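Local atomic coordinates of putative adhesin (Bacteroides fragilis NCTC 9343, PDB entry 3PET), a protein that is a putative lipoprotein adhesin, built as a right-handed beta-helix, that probably serves in attachment at the cell surface. Residues Leu55-Val60 with Phe66-Lys71; Ile93-Lys96 with Asp100-Ile103; Leu153-Val158 with Gly179-Asn184; Glu187-Ala192 with Ile199-Ser204. All blocks are in the same frame, centred on the assembly; numbering follows the deposited sequence.

Contact 1 of 4, residues Leu55-Val60 with Phe66-Lys71; sequences LIQVAV and FLSIDK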
loop_
_atom_site.group_PDB
_atom_site.type_symbol
_atom_site.label_atom_id
_atom_site.label_comp_id
_atom_site.label_asym_id
_atom_site.label_seq_id
_atom_site.Cartn_x
_atom_site.Cartn_y
_atom_site.Cartn_z
ATOM N N LEU A 55 -9.231 10.517 24.548
ATOM C CA LEU A 55 -8.487 9.278 24.274
ATOM C C LEU A 55 -7.051 9.543 23.767
ATOM O O LEU A 55 -6.250 8.617 23.697
ATOM C CB LEU A 55 -9.221 8.405 23.242
ATOM C CG LEU A 55 -10.636 7.919 23.582
ATOM C CD1 LEU A 55 -11.183 7.098 22.447
ATOM C CD2 LEU A 55 -10.669 7.085 24.866
ATOM N N ILE A 56 -6.734 10.781 23.409
ATOM C CA ILE A 56 -5.414 11.101 22.857
ATOM C C ILE A 56 -4.424 11.487 23.960
ATOM O O ILE A 56 -4.662 12.424 24.719
ATOM C CB ILE A 56 -5.508 12.189 21.758
ATOM C CG1 ILE A 56 -6.474 11.709 20.607
ATOM C CG2 ILE A 56 -4.071 12.542 21.223
ATOM C CD1 ILE A 56 -6.721 12.672 19.505
ATOM N N GLN A 57 -3.307 10.772 24.031
ATOM C CA GLN A 57 -2.269 11.112 25.009
ATOM C C GLN A 57 -1.243 11.982 24.286
ATOM O O GLN A 57 -0.885 11.724 23.131
ATOM C CB GLN A 57 -1.630 9.853 25.626
ATOM C CG GLN A 57 -2.615 8.963 26.384
ATOM C CD GLN A 57 -3.096 7.803 25.540
ATOM O OE1 GLN A 57 -2.345 7.231 24.737
ATOM N NE2 GLN A 57 -4.358 7.457 25.687
ATOM N N VAL A 58 -0.805 13.024 24.968
ATOM C CA VAL A 58 0.073 14.047 24.405
ATOM C C VAL A 58 1.332 14.191 25.255
ATOM O O VAL A 58 1.227 14.272 26.465
ATOM C CB VAL A 58 -0.729 15.387 24.356
ATOM C CG1 VAL A 58 0.169 16.576 23.967
ATOM C CG2 VAL A 58 -1.936 15.284 23.409
ATOM N N ALA A 59 2.509 14.283 24.623
ATOM C CA ALA A 59 3.782 14.505 25.325
ATOM C C ALA A 59 4.821 15.060 24.392
ATOM O O ALA A 59 4.874 14.679 23.228
ATOM C CB ALA A 59 4.310 13.198 25.937
ATOM N N VAL A 60 5.672 15.942 24.908
ATOM C CA VAL A 60 6.825 16.433 24.157
ATOM C C VAL A 60 8.048 15.850 24.860
ATOM O O VAL A 60 8.221 16.013 26.064
ATOM C CB VAL A 60 6.907 17.979 23.972
ATOM C CG1 VAL A 60 8.228 18.375 23.302
ATOM C CG2 VAL A 60 5.719 18.492 23.152
ATOM N N PHE A 66 4.719 13.780 20.649
ATOM C CA PHE A 66 4.177 12.428 20.530
ATOM C C PHE A 66 2.692 12.451 20.791
ATOM O O PHE A 66 2.265 12.905 21.842
ATOM C CB PHE A 66 4.873 11.457 21.513
ATOM C CG PHE A 66 6.310 11.134 21.179
ATOM C CD1 PHE A 66 6.624 10.082 20.329
ATOM C CD2 PHE A 66 7.346 11.843 21.756
ATOM C CE1 PHE A 66 7.964 9.776 20.037
ATOM C CE2 PHE A 66 8.672 11.514 21.494
ATOM C CZ PHE A 66 8.974 10.498 20.626
ATOM N N LEU A 67 1.910 11.945 19.847
ATOM C CA LEU A 67 0.461 11.818 19.974
ATOM C C LEU A 67 0.131 10.331 19.913
ATOM O O LEU A 67 0.507 9.669 18.966
ATOM C CB LEU A 67 -0.265 12.601 18.861
ATOM C CG LEU A 67 0.104 14.081 18.677
ATOM C CD1 LEU A 67 -0.559 14.647 17.432
ATOM C CD2 LEU A 67 -0.282 14.922 19.921
ATOM N N SER A 68 -0.488 9.792 20.956
ATOM C CA SER A 68 -0.802 8.372 20.998
ATOM C C SER A 68 -2.211 8.137 21.509
ATOM O O SER A 68 -2.884 9.076 21.937
ATOM C CB SER A 68 0.205 7.638 21.873
ATOM O OG SER A 68 0.195 8.182 23.179
ATOM N N ILE A 69 -2.676 6.874 21.423
ATOM C CA ILE A 69 -4.001 6.448 21.885
ATOM C C ILE A 69 -3.880 5.127 22.612
ATOM O O ILE A 69 -2.889 4.409 22.441
ATOM C CB ILE A 69 -5.050 6.350 20.718
ATOM C CG1 ILE A 69 -4.657 5.284 19.669
ATOM C CG2 ILE A 69 -5.291 7.712 20.058
ATOM C CD1 ILE A 69 -5.806 4.715 18.874
ATOM N N ASP A 70 -4.910 4.795 23.409
ATOM C CA ASP A 70 -5.056 3.487 24.016
ATOM C C ASP A 70 -5.611 2.629 22.866
ATOM O O ASP A 70 -6.783 2.761 22.490
ATOM C CB ASP A 70 -5.976 3.521 25.269
ATOM C CG ASP A 70 -6.243 2.145 25.884
ATOM O OD1 ASP A 70 -5.792 1.130 25.307
ATOM O OD2 ASP A 70 -6.868 2.089 26.957
ATOM N N LYS A 71 -4.757 1.807 22.281
ATOM C CA LYS A 71 -5.129 1.003 21.099
ATOM C C LYS A 71 -6.194 -0.084 21.412
ATOM O O LYS A 71 -6.818 -0.608 20.490
ATOM C CB LYS A 71 -3.881 0.369 20.482
ATOM C CG LYS A 71 -2.902 1.436 19.954
ATOM C CD LYS A 71 -1.618 0.752 19.507
ATOM C CE LYS A 71 -0.541 1.747 19.164
ATOM N NZ LYS A 71 0.786 1.088 19.060
HETATM O O HOH W 1 -7.041 6.252 24.222
#
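Gln57 and Ser68 face each other as a hydrogen-bonded pair of an antiparallel hairpin. Gln57 N reaches Ser68 O at 2.7 Å, and the return bond from Ser68 N to Gln57 O is 2.9 Å long. Two residues on, Ala59 and Phe66 repeat the exchange: Phe66 N meets Ala59 O at 2.7 Å, and the longer return bond, Ala59 N to Phe66 O, spans 3.1 Å. The carbonyl oxygen of Ala59 also sits at the edge of the Phe66 ring.

On the same face as these two pairs, the Gln57 chain bends at chi2 (98°) and doubles back over the second strand, which leaves OE1 3.1 Å from Ser68 OG. Past the amide, a water ties the frayed end together, giving a proton to Leu55 O and taking one from Asp70 N at 2.7 Å. The other face is apolar. Val58 and Leu67 run side by side there, with Val58 CG2 3.9 Å from Leu67 CD2. Farther along the second strand, Ile69 packs on Gly214 of the second subunit.

The greasy face is laid on Leu44 and Ile46 of strand 43-47, and Leu67 also reaches Ile83 and Ile85 of strand 82-87. The backbone of Leu67 pairs with Asp25 and Gly27, joining the hairpin to strand 23-26.

Contact 2 of 4, residues Ile93-Lys96 with Asp100-Ile103; sequences ISFK and DVHI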
loop_
_atom_site.group_PDB
_atom_site.type_symbol
_atom_site.label_atom_id
_atom_site.label_comp_id
_atom_site.label_asym_id
_atom_site.label_seq_id
_atom_site.Cartn_x
_atom_site.Cartn_y
_atom_site.Cartn_z
ATOM N N ILE A 93 8.297 14.394 10.305
ATOM C CA ILE A 93 6.954 13.864 10.516
ATOM C C ILE A 93 7.052 12.365 10.422
ATOM O O ILE A 93 7.445 11.832 9.379
ATOM C CB ILE A 93 5.825 14.418 9.577
ATOM C CG1 ILE A 93 5.734 15.968 9.619
ATOM C CG2 ILE A 93 4.444 13.789 9.968
ATOM C CD1 ILE A 93 4.899 16.570 8.485
ATOM N N SER A 94 6.687 11.685 11.500
ATOM C CA SER A 94 6.559 10.228 11.541
ATOM C C SER A 94 5.089 9.918 11.799
ATOM O O SER A 94 4.571 10.254 12.871
ATOM C CB SER A 94 7.459 9.630 12.611
ATOM O OG SER A 94 7.289 8.227 12.562
ATOM N N PHE A 95 4.385 9.406 10.782
ATOM C CA PHE A 95 2.958 9.159 10.926
ATOM C C PHE A 95 2.668 7.672 10.907
ATOM O O PHE A 95 3.031 6.984 9.957
ATOM C CB PHE A 95 2.135 9.910 9.854
ATOM C CG PHE A 95 0.639 9.760 10.047
ATOM C CD1 PHE A 95 -0.040 10.530 10.981
ATOM C CD2 PHE A 95 -0.090 8.859 9.283
ATOM C CE1 PHE A 95 -1.421 10.406 11.141
ATOM C CE2 PHE A 95 -1.467 8.713 9.468
ATOM C CZ PHE A 95 -2.118 9.482 10.401
ATOM N N LYS A 96 1.990 7.186 11.967
ATOM C CA LYS A 96 1.672 5.774 12.145
ATOM C C LYS A 96 0.205 5.567 12.541
ATOM O O LYS A 96 -0.092 4.608 13.222
ATOM C CB LYS A 96 2.590 5.141 13.220
ATOM C CG LYS A 96 4.093 5.332 12.999
ATOM C CD LYS A 96 4.907 4.783 14.161
ATOM C CE LYS A 96 5.443 5.874 15.055
ATOM N NZ LYS A 96 6.923 6.010 14.936
ATOM N N ASP A 100 -5.214 11.890 7.254
ATOM C CA ASP A 100 -4.354 12.644 6.334
ATOM C C ASP A 100 -3.513 13.658 7.066
ATOM O O ASP A 100 -3.945 14.175 8.104
ATOM C CB ASP A 100 -5.202 13.347 5.255
ATOM C CG ASP A 100 -6.027 12.389 4.400
ATOM O OD1 ASP A 100 -5.571 11.259 4.168
ATOM O OD2 ASP A 100 -7.135 12.761 4.007
ATOM N N VAL A 101 -2.289 13.920 6.554
ATOM C CA VAL A 101 -1.370 14.901 7.153
ATOM C C VAL A 101 -1.238 16.050 6.157
ATOM O O VAL A 101 -0.862 15.825 4.998
ATOM C CB VAL A 101 0.013 14.313 7.583
ATOM C CG1 VAL A 101 0.887 15.379 8.252
ATOM C CG2 VAL A 101 -0.162 13.108 8.523
ATOM N N HIS A 102 -1.544 17.284 6.607
ATOM C CA HIS A 102 -1.479 18.451 5.730
ATOM C C HIS A 102 -0.539 19.508 6.244
ATOM O O HIS A 102 -0.438 19.724 7.456
ATOM C CB HIS A 102 -2.867 19.122 5.584
ATOM C CG HIS A 102 -3.947 18.274 4.985
ATOM N ND1 HIS A 102 -4.280 18.371 3.642
ATOM C CD2 HIS A 102 -4.785 17.394 5.581
ATOM C CE1 HIS A 102 -5.264 17.504 3.455
ATOM N NE2 HIS A 102 -5.618 16.913 4.599
ATOM N N ILE A 103 0.115 20.201 5.296
ATOM C CA ILE A 103 0.884 21.444 5.446
ATOM C C ILE A 103 0.331 22.290 4.306
ATOM O O ILE A 103 0.850 22.247 3.182
ATOM C CB ILE A 103 2.430 21.308 5.448
ATOM C CG1 ILE A 103 2.944 20.257 6.478
ATOM C CG2 ILE A 103 3.071 22.706 5.641
ATOM C CD1 ILE A 103 4.580 20.135 6.608
#
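Phe95 turns its ring inward by setting CG opposite the backbone N (chi1 -175°), and Val101, with chi1 -177°, leaves CG2 beside its own N and aimed at that ring. The methyl lands over one face, 3.5 Å above the plane and displaced toward the rim, so its closest ring atom is Phe95 CD1, at 3.6 Å from Val101 CG2. This is a CH-pi contact, with the carbon 26° off the ring normal.

The other branch of Val101 does separate work. Its CG1 points along the strand to Ile93, whose CD1 it meets at 4.2 Å. Ile93 is extended to its tip, and that same CD1 also touches Ile103 CD1 at 4.0 Å. One terminal methyl thus bridges the two inward residues of the opposite strand, while Val101 is shared between an aliphatic neighbour and an aromatic one. The side chains of each touching pair come in from opposing walls and overlap along their flanks; all four residues are buried.

No hydrogen bond crosses here: the strand axes stay 10.4 Å apart at closest approach, and each strand finds its backbone partners in other coils. Ile93 and Phe95 bond to strand 111-116, and Ser94 pairs with Ile24 and Ala26 of strand 23-26. Phe95 and Ile103 extend the packing to Ile32 and Tyr34 of strand 31-36. Two walls joined by a short turn, running nearly antiparallel, with an apolar filling between them and parallel neighbours along each wall, are the build of a beta-helix coil.

Contact 3 of 4, residues Leu153-Val158 with Gly179-Asn184; sequences LHSKGV and GDITCN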
loop_
_atom_site.group_PDB
_atom_site.type_symbol
_atom_site.label_atom_id
_atom_site.label_comp_id
_atom_site.label_asym_id
_atom_site.label_seq_id
_atom_site.Cartn_x
_atom_site.Cartn_y
_atom_site.Cartn_z
ATOM N N LEU A 153 13.258 10.239 -2.569
ATOM C CA LEU A 153 11.869 9.755 -2.613
ATOM C C LEU A 153 11.871 8.252 -2.691
ATOM O O LEU A 153 12.250 7.696 -3.730
ATOM C CB LEU A 153 11.131 10.381 -3.830
ATOM C CG LEU A 153 11.212 11.917 -3.970
ATOM C CD1 LEU A 153 10.558 12.396 -5.274
ATOM C CD2 LEU A 153 10.572 12.634 -2.767
ATOM N N HIS A 154 11.506 7.583 -1.582
ATOM C CA HIS A 154 11.549 6.129 -1.494
ATOM C C HIS A 154 10.176 5.597 -1.128
ATOM O O HIS A 154 9.713 5.757 0.005
ATOM C CB HIS A 154 12.622 5.662 -0.473
ATOM C CG HIS A 154 13.984 6.235 -0.718
ATOM N ND1 HIS A 154 14.727 5.904 -1.851
ATOM C CD2 HIS A 154 14.695 7.108 0.027
ATOM C CE1 HIS A 154 15.846 6.602 -1.764
ATOM N NE2 HIS A 154 15.874 7.338 -0.649
ATOM N N SER A 155 9.513 4.985 -2.101
ATOM C CA SER A 155 8.183 4.438 -1.881
ATOM C C SER A 155 8.299 2.949 -1.652
ATOM O O SER A 155 9.020 2.276 -2.388
ATOM C CB SER A 155 7.262 4.778 -3.048
ATOM O OG SER A 155 7.779 4.336 -4.296
ATOM N N LYS A 156 7.635 2.441 -0.596
ATOM C CA LYS A 156 7.700 1.020 -0.202
ATOM C C LYS A 156 6.340 0.402 0.109
ATOM O O LYS A 156 6.259 -0.810 0.263
ATOM C CB LYS A 156 8.612 0.838 1.033
ATOM C CG LYS A 156 10.065 1.218 0.775
ATOM C CD LYS A 156 10.860 1.370 2.060
ATOM C CE LYS A 156 12.308 1.633 1.732
ATOM N NZ LYS A 156 13.147 1.789 2.949
ATOM N N GLY A 157 5.301 1.220 0.237
ATOM C CA GLY A 157 3.973 0.715 0.558
ATOM C C GLY A 157 3.072 0.671 -0.653
ATOM O O GLY A 157 3.507 0.327 -1.762
ATOM N N VAL A 158 1.801 1.016 -0.453
ATOM C CA VAL A 158 0.826 1.056 -1.549
ATOM C C VAL A 158 0.378 2.517 -1.701
ATOM O O VAL A 158 -0.198 3.085 -0.772
ATOM C CB VAL A 158 -0.358 0.086 -1.315
ATOM C CG1 VAL A 158 -1.383 0.192 -2.445
ATOM C CG2 VAL A 158 0.144 -1.351 -1.179
ATOM N N GLY A 179 2.861 1.312 -6.805
ATOM C CA GLY A 179 2.596 2.728 -7.009
ATOM C C GLY A 179 3.691 3.428 -7.782
ATOM O O GLY A 179 4.768 2.870 -7.997
ATOM N N ASP A 180 3.407 4.663 -8.200
ATOM C CA ASP A 180 4.281 5.465 -9.039
ATOM C C ASP A 180 4.956 6.583 -8.298
ATOM O O ASP A 180 4.434 7.065 -7.291
ATOM C CB ASP A 180 3.450 6.094 -10.173
ATOM C CG ASP A 180 2.789 5.110 -11.126
ATOM O OD1 ASP A 180 3.314 3.985 -11.284
ATOM O OD2 ASP A 180 1.766 5.476 -11.734
ATOM N N ILE A 181 6.089 7.046 -8.834
ATOM C CA ILE A 181 6.756 8.248 -8.322
ATOM C C ILE A 181 6.793 9.243 -9.468
ATOM O O ILE A 181 7.318 8.919 -10.528
ATOM C CB ILE A 181 8.182 8.019 -7.731
ATOM C CG1 ILE A 181 8.163 7.016 -6.564
ATOM C CG2 ILE A 181 8.831 9.361 -7.302
ATOM C CD1 ILE A 181 9.547 6.637 -6.072
ATOM N N THR A 182 6.225 10.434 -9.269
ATOM C CA THR A 182 6.321 11.526 -10.236
ATOM C C THR A 182 7.212 12.538 -9.566
ATOM O O THR A 182 7.016 12.823 -8.393
ATOM C CB THR A 182 4.950 12.063 -10.677
ATOM O OG1 THR A 182 4.181 10.972 -11.190
ATOM C CG2 THR A 182 5.076 13.157 -11.764
ATOM N N CYS A 183 8.273 12.986 -10.249
ATOM C CA CYS A 183 9.224 13.900 -9.618
ATOM C C CYS A 183 9.771 14.885 -10.645
ATOM O O CYS A 183 9.304 14.924 -11.786
ATOM C CB CYS A 183 10.336 13.130 -8.905
ATOM S SG CYS A 183 11.273 12.024 -9.990
ATOM N N ASN A 184 10.682 15.756 -10.203
ATOM C CA ASN A 184 11.186 16.851 -11.001
ATOM C C ASN A 184 12.646 17.111 -10.631
ATOM O O ASN A 184 12.945 17.589 -9.540
ATOM C CB ASN A 184 10.284 18.064 -10.740
ATOM C CG ASN A 184 10.466 19.255 -11.625
ATOM O OD1 ASN A 184 11.519 19.491 -12.207
ATOM N ND2 ASN A 184 9.423 20.055 -11.713
#
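Ile181 is the first residue of 179-184 to reach across, after Gly179 and Asp180 have brought the chain round to the strand. Its longer branch, with CG1 beside the backbone N (chi1 -59°), carries CD1 to within 3.4 Å of Ser155 OG and 3.7 Å of Leu153 O, so this methyl is set against two oxygens of the facing strand. The shorter branch turns the other way: Ile181 CG2 lies 4.0 Å from Leu153 CD1, and the leucine and isoleucine chains meet at a slant. Two residues on, Cys183 offers its CB to Leu153 CD1 at 3.7 Å, which seats that one leucine methyl against both inward residues of the strand.

Around them, Leu153 also packs on Ile161 and Ala163, and Ser155 on Ser136 and Ser175 of the adjacent coils. The backbones of Leu153 and Ser155 bond to strand 171-175. These inward side chains fill the interior of the right-handed beta-helix between two facing walls.

The axes are 9.1 Å apart, and what joins the walls here is apolar packing and van der Waals contact, with no hydrogen bond between the segments. Even the serine hydroxyl is in van der Waals contact with carbon across this gap.

Contact 4 of 4, residues Glu187-Ala192 with Ile199-Ser204; sequences ESIDAA and IKYKGS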
loop_
_atom_site.group_PDB
_atom_site.type_symbol
_atom_site.label_atom_id
_atom_site.label_comp_id
_atom_site.label_asym_id
_atom_site.label_seq_id
_atom_site.Cartn_x
_atom_site.Cartn_y
_atom_site.Cartn_z
ATOM N N GLU A 187 19.017 18.959 -12.238
ATOM C CA GLU A 187 20.435 18.691 -12.498
ATOM C C GLU A 187 20.801 17.188 -12.542
ATOM O O GLU A 187 21.613 16.796 -13.383
ATOM C CB GLU A 187 21.315 19.383 -11.443
ATOM C CG GLU A 187 21.273 20.907 -11.517
ATOM C CD GLU A 187 22.065 21.669 -10.465
ATOM O OE1 GLU A 187 22.504 21.055 -9.465
ATOM O OE2 GLU A 187 22.216 22.902 -10.628
ATOM N N SER A 188 20.265 16.376 -11.618
ATOM C CA SER A 188 20.597 14.950 -11.607
ATOM C C SER A 188 19.450 14.099 -11.094
ATOM O O SER A 188 18.641 14.556 -10.275
ATOM C CB SER A 188 21.848 14.679 -10.774
ATOM O OG SER A 188 21.628 14.903 -9.394
ATOM N N ILE A 189 19.386 12.845 -11.582
ATOM C CA ILE A 189 18.367 11.908 -11.127
ATOM C C ILE A 189 18.953 10.503 -11.055
ATOM O O ILE A 189 19.533 10.002 -12.016
ATOM C CB ILE A 189 17.007 11.917 -11.898
ATOM C CG1 ILE A 189 15.996 10.935 -11.201
ATOM C CG2 ILE A 189 17.178 11.594 -13.415
ATOM C CD1 ILE A 189 14.603 11.158 -11.414
ATOM N N ASP A 190 18.814 9.891 -9.886
ATOM C CA ASP A 190 19.139 8.494 -9.652
ATOM C C ASP A 190 17.784 7.835 -9.437
ATOM O O ASP A 190 17.084 8.181 -8.480
ATOM C CB ASP A 190 20.097 8.340 -8.458
ATOM C CG ASP A 190 20.818 7.005 -8.410
ATOM O OD1 ASP A 190 20.156 5.961 -8.618
ATOM O OD2 ASP A 190 22.033 7.000 -8.132
ATOM N N ALA A 191 17.335 6.999 -10.391
ATOM C CA ALA A 191 16.001 6.393 -10.307
ATOM C C ALA A 191 16.081 4.882 -10.414
ATOM O O ALA A 191 16.797 4.366 -11.288
ATOM C CB ALA A 191 15.087 6.958 -11.406
ATOM N N ALA A 192 15.366 4.163 -9.504
ATOM C CA ALA A 192 15.375 2.696 -9.510
ATOM C C ALA A 192 13.967 2.132 -9.371
ATOM O O ALA A 192 13.346 2.301 -8.325
ATOM C CB ALA A 192 16.262 2.173 -8.381
ATOM N N ILE A 199 8.507 5.360 -12.524
ATOM C CA ILE A 199 9.097 6.641 -12.093
ATOM C C ILE A 199 9.063 7.594 -13.295
ATOM O O ILE A 199 9.597 7.281 -14.360
ATOM C CB ILE A 199 10.521 6.497 -11.479
ATOM C CG1 ILE A 199 10.482 5.582 -10.216
ATOM C CG2 ILE A 199 11.126 7.879 -11.173
ATOM C CD1 ILE A 199 11.820 5.115 -9.673
ATOM N N LYS A 200 8.370 8.723 -13.127
ATOM C CA LYS A 200 8.242 9.750 -14.152
ATOM C C LYS A 200 8.931 11.008 -13.660
ATOM O O LYS A 200 8.657 11.446 -12.554
ATOM C CB LYS A 200 6.763 10.024 -14.491
ATOM C CG LYS A 200 6.109 8.933 -15.348
ATOM C CD LYS A 200 4.585 8.974 -15.280
ATOM C CE LYS A 200 4.022 8.420 -13.982
ATOM N NZ LYS A 200 2.534 8.418 -13.977
ATOM N N TYR A 201 9.848 11.566 -14.450
ATOM C CA TYR A 201 10.521 12.774 -13.983
ATOM C C TYR A 201 10.465 13.891 -15.016
ATOM O O TYR A 201 10.711 13.666 -16.212
ATOM C CB TYR A 201 11.989 12.475 -13.596
ATOM C CG TYR A 201 12.867 12.014 -14.746
ATOM C CD1 TYR A 201 12.940 10.671 -15.099
ATOM C CD2 TYR A 201 13.671 12.916 -15.442
ATOM C CE1 TYR A 201 13.745 10.246 -16.159
ATOM C CE2 TYR A 201 14.494 12.498 -16.488
ATOM C CZ TYR A 201 14.528 11.167 -16.842
ATOM O OH TYR A 201 15.310 10.774 -17.900
ATOM N N LYS A 202 10.174 15.100 -14.541
ATOM C CA LYS A 202 10.231 16.317 -15.329
ATOM C C LYS A 202 11.672 16.813 -15.277
ATOM O O LYS A 202 12.436 16.392 -14.386
ATOM C CB LYS A 202 9.280 17.398 -14.742
ATOM C CG LYS A 202 7.785 17.094 -14.847
ATOM C CD LYS A 202 6.994 18.276 -14.309
ATOM C CE LYS A 202 5.526 17.991 -14.132
ATOM N NZ LYS A 202 4.826 19.110 -13.432
ATOM N N GLY A 203 12.027 17.690 -16.211
ATOM C CA GLY A 203 13.336 18.335 -16.282
ATOM C C GLY A 203 14.278 17.755 -17.313
ATOM O O GLY A 203 13.961 16.763 -17.970
ATOM N N SER A 204 15.459 18.370 -17.447
ATOM C CA SER A 204 16.515 17.910 -18.357
ATOM C C SER A 204 17.806 17.718 -17.554
ATOM O O SER A 204 18.756 18.486 -17.718
ATOM C CB SER A 204 16.706 18.884 -19.520
ATOM O OG SER A 204 15.495 19.023 -20.238
#
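Ile189 meets the Tyr201 ring in the one aromatic interaction between the segments. The Ile189 CG2 methyl stands over the centre of the tyrosine ring, 4.1 Å above its plane and 11° off the normal, a CH-pi contact placed squarely on the face. Tyr201 brings the ring there with chi1 of 64°, which tucks CG between its own N and carbonyl carbon and lays the ring across the isoleucine.

The aliphatic contacts follow on from it. The long arm of Ile189 reaches past the ring to its root, where CD1 touches Tyr201 CB at 3.7 Å, so the two branches of one isoleucine meet the ring face and its stem. Farther along, Ala191 faces Ile199: Ala191 CB is 4.1 Å from Ile199 CG2, and the CA atoms of this pair come within 7.1 Å. Consistent with the small alanine, that is nearer than the 8.4 Å between the CA atoms of Ile189 and Tyr201.

A third kind sets carbon against the backbone. Ile199 CD1 passes Ala191 and ends 3.5 Å from Ala192 O.

Outside the pair, Cys183 packs against both Ile189 and Tyr201, and Ile189 rests on Val171 and Lys208. The contact packs two facing walls of the right-handed beta-helix interior near its C-terminal end. Since no hydrogen bond joins 187-192 to 199-204, cohesion between these walls comes from methyl groups on a ring face and on one another, while the phenol oxygen finds its weak hydrogen bond with Lys208 beyond the two segments.

From the N terminus, contact 1 comes first, closing the hairpin of strands 56-61 and 64-69, with five residues between its segments and its centre about 18 Å from the chain's centre. Contact 2 then closes a three-residue turn near the middle of the chain. Contact 3 spans a longer loop of 20 residues, and contact 4 closes the six residues before strand 199-202. All four follow in series, with none nested or crossed. Contact 1 pairs hairpin strands near the N-terminal end; contacts 2 to 4 join facing walls of the beta-helix from its middle toward its C-terminal end. Contacts 3 and 4 meet directly: Cys183 N lies 2.8 Å from Lys200 O, a probable hydrogen bond between neighbouring strands.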